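Local atomic coordinates of probable zinc protease PqqL (Escherichia coli, PDB entry 6OFT), a protein that probably acts as a periplasmic zinc-dependent endopeptidase of the M16 (insulinase) family, this chain being the first half of the protein. Residues A[6-10]-A[21-25]; A[303-309]-A[321-327]; A[343-348]-A[461-465]. All coordinates share one frame. Numbering follows the deposited sequence.

Interaction 1: A[6-10]-A[21-25]. With PO4 (phosphate ion), chain D.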
loop_
_atom_site.group_PDB
_atom_site.type_symbol
_atom_site.label_atom_id
_atom_site.label_comp_id
_atom_site.label_asym_id
_atom_site.label_seq_id
_atom_site.Cartn_x
_atom_site.Cartn_y
_atom_site.Cartn_z
ATOM N N ASP A 6 5.744 -19.142 4.947
ATOM C CA ASP A 6 5.314 -19.630 6.252
ATOM C C ASP A 6 4.815 -21.057 6.127
ATOM O O ASP A 6 3.931 -21.373 5.327
ATOM C CB ASP A 6 4.200 -18.708 6.801
ATOM C CG ASP A 6 3.747 -18.980 8.226
ATOM O OD1 ASP A 6 3.404 -18.022 8.923
ATOM O OD2 ASP A 6 3.748 -20.150 8.646
ATOM N N GLU A 7 5.429 -21.910 6.916
ATOM C CA GLU A 7 5.202 -23.320 7.102
ATOM C C GLU A 7 3.698 -23.693 7.220
ATOM O O GLU A 7 3.274 -24.716 6.672
ATOM C CB GLU A 7 5.928 -23.628 8.411
ATOM C CG GLU A 7 6.153 -25.054 8.671
ATOM C CD GLU A 7 5.184 -25.579 9.689
ATOM O OE1 GLU A 7 4.884 -24.903 10.700
ATOM O OE2 GLU A 7 4.728 -26.708 9.452
ATOM N N LYS A 8 2.914 -22.857 7.941
ATOM C CA LYS A 8 1.466 -23.016 8.174
ATOM C C LYS A 8 0.586 -22.559 6.987
ATOM O O LYS A 8 -0.619 -22.837 6.974
ATOM C CB LYS A 8 1.042 -22.265 9.454
ATOM C CG LYS A 8 1.699 -22.780 10.738
ATOM C CD LYS A 8 0.861 -22.420 11.954
ATOM C CE LYS A 8 1.451 -21.330 12.809
ATOM N NZ LYS A 8 2.540 -21.837 13.678
ATOM N N LEU A 9 1.169 -21.838 6.010
ATOM C CA LEU A 9 0.414 -21.362 4.854
ATOM C C LEU A 9 0.136 -22.490 3.855
ATOM O O LEU A 9 1.044 -23.245 3.490
ATOM C CB LEU A 9 1.116 -20.176 4.162
ATOM C CG LEU A 9 0.420 -19.569 2.946
ATOM C CD1 LEU A 9 -0.877 -18.857 3.338
ATOM C CD2 LEU A 9 1.352 -18.610 2.215
ATOM N N ILE A 10 -1.117 -22.584 3.407
ATOM C CA ILE A 10 -1.524 -23.597 2.435
ATOM C C ILE A 10 -1.811 -22.871 1.123
ATOM O O ILE A 10 -2.663 -21.993 1.101
ATOM C CB ILE A 10 -2.748 -24.378 2.978
ATOM C CG1 ILE A 10 -2.379 -25.165 4.250
ATOM C CG2 ILE A 10 -3.348 -25.296 1.918
ATOM C CD1 ILE A 10 -3.521 -25.377 5.185
ATOM N N MET A 21 -5.151 -19.461 -0.941
ATOM C CA MET A 21 -4.197 -19.281 0.150
ATOM C C MET A 21 -4.983 -19.411 1.420
ATOM O O MET A 21 -5.978 -18.703 1.607
ATOM C CB MET A 21 -3.503 -17.912 0.098
ATOM C CG MET A 21 -2.839 -17.604 -1.216
ATOM S SD MET A 21 -1.903 -16.086 -1.086
ATOM C CE MET A 21 -0.267 -16.726 -1.324
ATOM N N ILE A 22 -4.592 -20.365 2.256
ATOM C CA ILE A 22 -5.250 -20.642 3.537
ATOM C C ILE A 22 -4.250 -20.492 4.673
ATOM O O ILE A 22 -3.162 -21.073 4.636
ATOM C CB ILE A 22 -5.940 -22.033 3.561
ATOM C CG1 ILE A 22 -6.987 -22.168 2.415
ATOM C CG2 ILE A 22 -6.570 -22.318 4.956
ATOM C CD1 ILE A 22 -7.243 -23.588 2.026
ATOM N N TYR A 23 -4.638 -19.722 5.700
ATOM C CA TYR A 23 -3.782 -19.499 6.851
ATOM C C TYR A 23 -4.591 -19.620 8.128
ATOM O O TYR A 23 -5.560 -18.875 8.287
ATOM C CB TYR A 23 -3.055 -18.144 6.768
ATOM C CG TYR A 23 -1.891 -18.057 7.734
ATOM C CD1 TYR A 23 -0.638 -18.561 7.395
ATOM C CD2 TYR A 23 -2.053 -17.520 9.006
ATOM C CE1 TYR A 23 0.421 -18.541 8.300
ATOM C CE2 TYR A 23 -0.997 -17.485 9.919
ATOM C CZ TYR A 23 0.241 -17.992 9.559
ATOM O OH TYR A 23 1.286 -17.955 10.451
ATOM N N PRO A 24 -4.211 -20.540 9.054
ATOM C CA PRO A 24 -4.975 -20.665 10.311
ATOM C C PRO A 24 -4.670 -19.535 11.279
ATOM O O PRO A 24 -3.526 -19.100 11.364
ATOM C CB PRO A 24 -4.519 -22.015 10.873
ATOM C CG PRO A 24 -3.150 -22.217 10.296
ATOM C CD PRO A 24 -3.074 -21.496 9.004
ATOM N N HIS A 25 -5.693 -19.057 11.999
ATOM C CA HIS A 25 -5.550 -18.008 13.008
ATOM C C HIS A 25 -6.721 -18.077 13.976
ATOM O O HIS A 25 -7.842 -18.281 13.542
ATOM C CB HIS A 25 -5.408 -16.607 12.382
ATOM C CG HIS A 25 -4.796 -15.612 13.330
ATOM N ND1 HIS A 25 -3.532 -15.796 13.842
ATOM C CD2 HIS A 25 -5.310 -14.471 13.851
ATOM C CE1 HIS A 25 -3.298 -14.765 14.631
ATOM N NE2 HIS A 25 -4.342 -13.947 14.682
HETATM P P PO4 D . -1.170 -18.647 14.161
HETATM O O1 PO4 D . -1.348 -17.246 13.544
HETATM O O2 PO4 D . 0.323 -18.765 14.725
HETATM O O3 PO4 D . -2.208 -18.903 15.355
HETATM O O4 PO4 D . -1.391 -19.725 13.001
#
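A sheet edge can begin with a single well-made residue pair, and Ile10 with Ile22 illustrates it. The two residues form an antiparallel hydrogen-bonded pair: Ile10 N donates to Ile22 O and Ile22 N to Ile10 O, each at 2.8 Å and nearly straight. Their side chains fall on the same face of the sheet and touch, with Ile10 CB 4.0 Å from Ile22 CB. Just before this pair the chain makes a type I turn from Asp6 to Leu9, which leads into strand 10-13. Tyr23, the residue most covered in the contact, packs its ring against that turn, on Leu9 (Leu9 CB to Tyr23 CD1, 4.0 Å) and Lys8, while Tyr23 OH donates a short bond of 2.6 Å to Asp6 OD1. Asp6 does double duty, since Asp6 OD2 accepts Lys8 N at 2.9 Å in an Asx turn; one carboxylate thus shapes the turn and ties it to the strand. Beyond Tyr23, His25 ND1 donates to O1 of a phosphate at 2.6 Å, an ion probably taken from the crystallisation liquor and held also by Gln373 and Arg376. The contact lies at the edge of the mixed sheet in the insulinase-type domain, where strand 10-13 is outermost and strand 19-24 pairs on its other side, in parallel, with strand 199-205; helix 209-220 packs on Ile10 and Ile22, helix 378-391 on Leu9 and Met21.

Interaction 2: A[303-309]-A[321-327]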
loop_
_atom_site.group_PDB
_atom_site.type_symbol
_atom_site.label_atom_id
_atom_site.label_comp_id
_atom_site.label_asym_id
_atom_site.label_seq_id
_atom_site.Cartn_x
_atom_site.Cartn_y
_atom_site.Cartn_z
ATOM N N ILE A 303 11.518 23.277 15.827
ATOM C CA ILE A 303 10.680 22.408 14.983
ATOM C C ILE A 303 9.752 21.540 15.859
ATOM O O ILE A 303 10.066 21.310 17.031
ATOM C CB ILE A 303 11.527 21.542 13.996
ATOM C CG1 ILE A 303 12.467 20.568 14.739
ATOM C CG2 ILE A 303 12.288 22.413 12.990
ATOM C CD1 ILE A 303 12.821 19.304 13.984
ATOM N N SER A 304 8.628 21.044 15.294
ATOM C CA SER A 304 7.683 20.221 16.051
ATOM C C SER A 304 7.995 18.719 15.987
ATOM O O SER A 304 7.891 18.021 16.997
ATOM C CB SER A 304 6.241 20.515 15.645
ATOM O OG SER A 304 5.892 19.981 14.379
ATOM N N GLY A 305 8.390 18.251 14.811
ATOM C CA GLY A 305 8.734 16.856 14.581
ATOM C C GLY A 305 9.202 16.616 13.165
ATOM O O GLY A 305 9.699 17.529 12.501
ATOM N N GLY A 306 9.036 15.384 12.711
ATOM C CA GLY A 306 9.414 14.985 11.364
ATOM C C GLY A 306 9.589 13.492 11.220
ATOM O O GLY A 306 9.614 12.771 12.223
ATOM N N THR A 307 9.694 13.022 9.958
ATOM C CA THR A 307 9.841 11.598 9.628
ATOM C C THR A 307 10.523 11.350 8.277
ATOM O O THR A 307 10.610 12.237 7.435
ATOM C CB THR A 307 8.466 10.874 9.716
ATOM O OG1 THR A 307 8.672 9.462 9.733
ATOM C CG2 THR A 307 7.514 11.242 8.568
ATOM N N ALA A 308 10.986 10.130 8.089
ATOM C CA ALA A 308 11.522 9.601 6.849
ATOM C C ALA A 308 10.654 8.373 6.596
ATOM O O ALA A 308 10.282 7.666 7.545
ATOM C CB ALA A 308 12.977 9.203 7.003
ATOM N N ARG A 309 10.272 8.160 5.343
ATOM C CA ARG A 309 9.404 7.049 4.983
ATOM C C ARG A 309 9.582 6.660 3.538
ATOM O O ARG A 309 9.966 7.486 2.704
ATOM C CB ARG A 309 7.936 7.447 5.194
ATOM C CG ARG A 309 7.139 6.458 6.031
ATOM C CD ARG A 309 5.639 6.655 5.876
ATOM N NE ARG A 309 5.179 7.932 6.428
ATOM C CZ ARG A 309 4.177 8.649 5.926
ATOM N NH1 ARG A 309 3.521 8.225 4.851
ATOM N NH2 ARG A 309 3.830 9.799 6.485
ATOM N N PHE A 321 11.026 9.698 1.162
ATOM C CA PHE A 321 11.005 11.115 1.524
ATOM C C PHE A 321 11.535 11.402 2.930
ATOM O O PHE A 321 11.439 10.557 3.823
ATOM C CB PHE A 321 9.625 11.747 1.321
ATOM C CG PHE A 321 8.497 11.237 2.183
ATOM C CD1 PHE A 321 8.206 11.838 3.402
ATOM C CD2 PHE A 321 7.683 10.194 1.748
ATOM C CE1 PHE A 321 7.157 11.372 4.198
ATOM C CE2 PHE A 321 6.618 9.746 2.532
ATOM C CZ PHE A 321 6.349 10.353 3.741
ATOM N N PHE A 322 12.045 12.621 3.131
ATOM C CA PHE A 322 12.574 13.092 4.414
ATOM C C PHE A 322 11.843 14.375 4.741
ATOM O O PHE A 322 11.958 15.354 4.011
ATOM C CB PHE A 322 14.097 13.287 4.345
ATOM C CG PHE A 322 14.836 12.038 3.921
ATOM C CD1 PHE A 322 15.133 11.806 2.580
ATOM C CD2 PHE A 322 15.226 11.089 4.856
ATOM C CE1 PHE A 322 15.786 10.637 2.181
ATOM C CE2 PHE A 322 15.887 9.919 4.461
ATOM C CZ PHE A 322 16.166 9.701 3.126
ATOM N N ARG A 323 11.040 14.347 5.809
ATOM C CA ARG A 323 10.201 15.467 6.214
ATOM C C ARG A 323 10.517 16.019 7.595
ATOM O O ARG A 323 10.818 15.259 8.511
ATOM C CB ARG A 323 8.721 15.048 6.117
ATOM C CG ARG A 323 7.714 16.146 6.497
ATOM C CD ARG A 323 6.281 15.661 6.413
ATOM N NE ARG A 323 5.892 15.285 5.051
ATOM C CZ ARG A 323 5.566 16.153 4.099
ATOM N NH1 ARG A 323 5.590 17.459 4.345
ATOM N NH2 ARG A 323 5.215 15.724 2.892
ATOM N N VAL A 324 10.430 17.359 7.733
ATOM C CA VAL A 324 10.559 18.076 8.994
ATOM C C VAL A 324 9.305 18.955 9.126
ATOM O O VAL A 324 9.028 19.770 8.239
ATOM C CB VAL A 324 11.885 18.877 9.167
ATOM C CG1 VAL A 324 11.795 19.837 10.349
ATOM C CG2 VAL A 324 13.088 17.947 9.340
ATOM N N ASN A 325 8.545 18.772 10.221
ATOM C CA ASN A 325 7.341 19.544 10.510
ATOM C C ASN A 325 7.706 20.836 11.225
ATOM O O ASN A 325 8.482 20.827 12.187
ATOM C CB ASN A 325 6.335 18.717 11.302
ATOM C CG ASN A 325 5.986 17.397 10.638
ATOM O OD1 ASN A 325 6.062 16.331 11.256
ATOM N ND2 ASN A 325 5.621 17.433 9.357
ATOM N N ALA A 326 7.177 21.955 10.716
ATOM C CA ALA A 326 7.439 23.288 11.239
ATOM C C ALA A 326 6.672 23.629 12.507
ATOM O O ALA A 326 5.534 23.193 12.708
ATOM C CB ALA A 326 7.170 24.333 10.172
ATOM N N ARG A 327 7.328 24.419 13.363
ATOM C CA ARG A 327 6.777 24.969 14.592
ATOM C C ARG A 327 6.022 26.207 14.106
ATOM O O ARG A 327 6.656 27.171 13.659
ATOM C CB ARG A 327 7.921 25.344 15.549
ATOM C CG ARG A 327 7.485 26.089 16.795
ATOM C CD ARG A 327 8.692 26.510 17.608
ATOM N NE ARG A 327 8.317 27.024 18.926
ATOM C CZ ARG A 327 8.095 26.262 19.991
ATOM N NH1 ARG A 327 7.762 26.813 21.149
ATOM N NH2 ARG A 327 8.193 24.939 19.904
HETATM O O HOH W 1 5.004 16.719 13.964
#
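Strands 303-309 and 321-326 run antiparallel at 164°, their axes approaching to 4.3 Å, as the two arms of a beta hairpin. The regular pairing is carried by Thr307 with Arg323 (Arg323 N to Thr307 O 2.7 Å, Thr307 N to Arg323 O 2.9 Å) and by Arg309 with Phe321 (Phe321 N to Arg309 O 2.9 Å, Arg309 N to Phe321 O 3.1 Å). Towards the open end the pattern shifts. Asn325 N still bonds Gly305 O at 2.8 Å, but Asn325 O takes Ser304 N at 3.1 Å, so two residues face one, consistent with a classic beta bulge. Gly306 lets the backbones close to 4.1 Å between its CA and that of Val324; a CB there would clash with Arg323 O.

From Gly305 on, residues alternate between the two faces. Ala308 CB meets Phe322 CD2 at 3.6 Å and Ile303 CG2 meets Val324 CG1 at 3.7 Å, on the side where helices 271-296 and 331-348 pack. On the other, Arg309 folds over Phe321: its CB makes an off-centre CH-pi contact, 4.0 Å from the ring centroid, and Arg309 CZ lies at the ring edge, 3.5 Å from Phe321 CZ. Phe321 also stacks with Tyr260, and Arg323 reaches Glu433 in a salt bridge. A water donates to Asn325 OD1 at 2.9 Å.

The chemistry is that of a two-faced sheet margin in the M16 inactive-type domain: apolar residues (Ala308, Phe322, Val324) turn to the helices, while charged and polar groups, with one shielded aromatic, occupy the opposite face.

Interaction 3: A[343-348]-A[461-465]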
loop_
_atom_site.group_PDB
_atom_site.type_symbol
_atom_site.label_atom_id
_atom_site.label_comp_id
_atom_site.label_asym_id
_atom_site.label_seq_id
_atom_site.Cartn_x
_atom_site.Cartn_y
_atom_site.Cartn_z
ATOM N N ALA A 343 22.886 16.991 5.447
ATOM C CA ALA A 343 24.295 17.315 5.236
ATOM C C ALA A 343 25.209 16.619 6.262
ATOM O O ALA A 343 26.312 16.209 5.898
ATOM C CB ALA A 343 24.502 18.819 5.283
ATOM N N THR A 344 24.750 16.469 7.527
ATOM C CA THR A 344 25.508 15.780 8.589
ATOM C C THR A 344 25.752 14.297 8.191
ATOM O O THR A 344 26.872 13.796 8.334
ATOM C CB THR A 344 24.816 15.963 9.963
ATOM O OG1 THR A 344 24.731 17.361 10.245
ATOM C CG2 THR A 344 25.574 15.285 11.101
ATOM N N ILE A 345 24.703 13.623 7.666
ATOM C CA ILE A 345 24.758 12.228 7.193
ATOM C C ILE A 345 25.646 12.158 5.937
ATOM O O ILE A 345 26.397 11.189 5.773
ATOM C CB ILE A 345 23.347 11.633 6.950
ATOM C CG1 ILE A 345 22.459 11.753 8.210
ATOM C CG2 ILE A 345 23.440 10.167 6.489
ATOM C CD1 ILE A 345 20.919 11.638 7.948
ATOM N N ASP A 346 25.573 13.190 5.053
ATOM C CA ASP A 346 26.424 13.245 3.852
ATOM C C ASP A 346 27.909 13.201 4.239
ATOM O O ASP A 346 28.697 12.502 3.604
ATOM C CB ASP A 346 26.186 14.539 3.049
ATOM C CG ASP A 346 24.927 14.625 2.216
ATOM O OD1 ASP A 346 24.300 13.574 1.967
ATOM O OD2 ASP A 346 24.573 15.748 1.801
ATOM N N GLN A 347 28.272 13.959 5.281
ATOM C CA GLN A 347 29.640 14.110 5.747
ATOM C C GLN A 347 30.156 12.981 6.654
ATOM O O GLN A 347 31.329 12.630 6.529
ATOM C CB GLN A 347 29.809 15.475 6.429
ATOM C CG GLN A 347 29.829 16.662 5.445
ATOM C CD GLN A 347 29.710 18.030 6.098
ATOM O OE1 GLN A 347 30.121 18.255 7.240
ATOM N NE2 GLN A 347 29.157 18.994 5.370
ATOM N N HIS A 348 29.316 12.407 7.554
ATOM C CA HIS A 348 29.797 11.398 8.512
ATOM C C HIS A 348 29.010 10.081 8.577
ATOM O O HIS A 348 29.440 9.171 9.287
ATOM C CB HIS A 348 29.883 12.013 9.921
ATOM C CG HIS A 348 30.684 13.274 9.961
ATOM N ND1 HIS A 348 32.062 13.247 9.986
ATOM C CD2 HIS A 348 30.270 14.561 9.904
ATOM C CE1 HIS A 348 32.444 14.513 9.969
ATOM N NE2 HIS A 348 31.398 15.337 9.906
ATOM N N LYS A 461 29.905 23.632 4.969
ATOM C CA LYS A 461 30.171 23.734 6.408
ATOM C C LYS A 461 30.917 22.476 6.847
ATOM O O LYS A 461 30.660 21.392 6.316
ATOM C CB LYS A 461 28.856 23.803 7.208
ATOM C CG LYS A 461 28.343 25.202 7.494
ATOM C CD LYS A 461 27.201 25.148 8.496
ATOM C CE LYS A 461 26.397 26.423 8.534
ATOM N NZ LYS A 461 25.468 26.455 9.696
ATOM N N LYS A 462 31.825 22.612 7.824
ATOM C CA LYS A 462 32.538 21.483 8.408
ATOM C C LYS A 462 31.705 21.098 9.634
ATOM O O LYS A 462 31.983 21.555 10.747
ATOM C CB LYS A 462 33.984 21.863 8.785
ATOM C CG LYS A 462 34.924 21.988 7.591
ATOM C CD LYS A 462 36.255 22.607 7.997
ATOM C CE LYS A 462 37.102 22.984 6.805
ATOM N NZ LYS A 462 38.428 23.521 7.214
ATOM N N LEU A 463 30.615 20.335 9.400
ATOM C CA LEU A 463 29.677 19.903 10.440
ATOM C C LEU A 463 30.254 18.767 11.268
ATOM O O LEU A 463 31.016 17.947 10.742
ATOM C CB LEU A 463 28.309 19.505 9.846
ATOM C CG LEU A 463 27.489 20.623 9.184
ATOM C CD1 LEU A 463 26.612 20.069 8.085
ATOM C CD2 LEU A 463 26.638 21.365 10.197
ATOM N N ALA A 464 29.900 18.735 12.568
ATOM C CA ALA A 464 30.382 17.741 13.531
ATOM C C ALA A 464 29.612 16.427 13.464
ATOM O O ALA A 464 28.398 16.420 13.210
ATOM C CB ALA A 464 30.329 18.309 14.942
ATOM N N ALA A 465 30.335 15.309 13.702
ATOM C CA ALA A 465 29.785 13.958 13.699
ATOM C C ALA A 465 28.828 13.796 14.858
ATOM O O ALA A 465 29.095 14.284 15.958
ATOM C CB ALA A 465 30.902 12.933 13.805
#
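How a chain without regular structure can be held to a helix end by a few side chains is well seen where residues 461-465 pass the last turn and a half of helix 331-348 of the second, M16 inactive-type domain and tie the segment after helix 448-459 to it. Gln347 presents both ends of its amide. Gln347 OE1 accepts Leu463 N at 3.0 Å, and Gln347 NE2 donates a weak bond to Lys461 O, also 3.0 Å. Lys461 O and Leu463 N share a weak bond of 3.3 Å, which, with the backbone angles of Lys462, describes an inverse gamma turn; the glutamine therefore reads the donor and acceptor of one tight bend. Next, His348 NE2 donates to Leu463 O at 2.8 Å, so that the amide nitrogen and the carbonyl of Leu463 are both satisfied by helix side chains. Ala465 CB sits over the face of the His348 ring, 4.1 Å from its centroid. Beside these polar ties the Leu463 side chain points toward the helix and packs on it, Leu463 CD1 lying 3.7 Å from Ala343 CB and 3.9 Å from Thr344 OG1, a hydroxyl whose proton goes to Ala340 O. All three hydrogen bonds reach main-chain atoms of the loop, so they depend on its backbone path and not on its lysine side chains, while Leu463 and Ala465 add apolar and CH-pi contacts.

From the N terminus, interaction 1 comes first, spanning only ten intervening residues to start the sheet of the insulinase-type domain. Nearly 280 residues later, interaction 2 closes the hairpin of strands 303-314 and 317-326 at the margin of the second sheet, its centre about 39 Å from that of interaction 1 and across the middle of the chain. Helix 331-348 follows at once and enters interaction 3, a far longer closure that returns the tail after helix 448-459 across 112 residues. All three lie in series, none nesting or crossing. Interactions 2 and 3 are neighbours, centres about 19 Å apart, but do not touch.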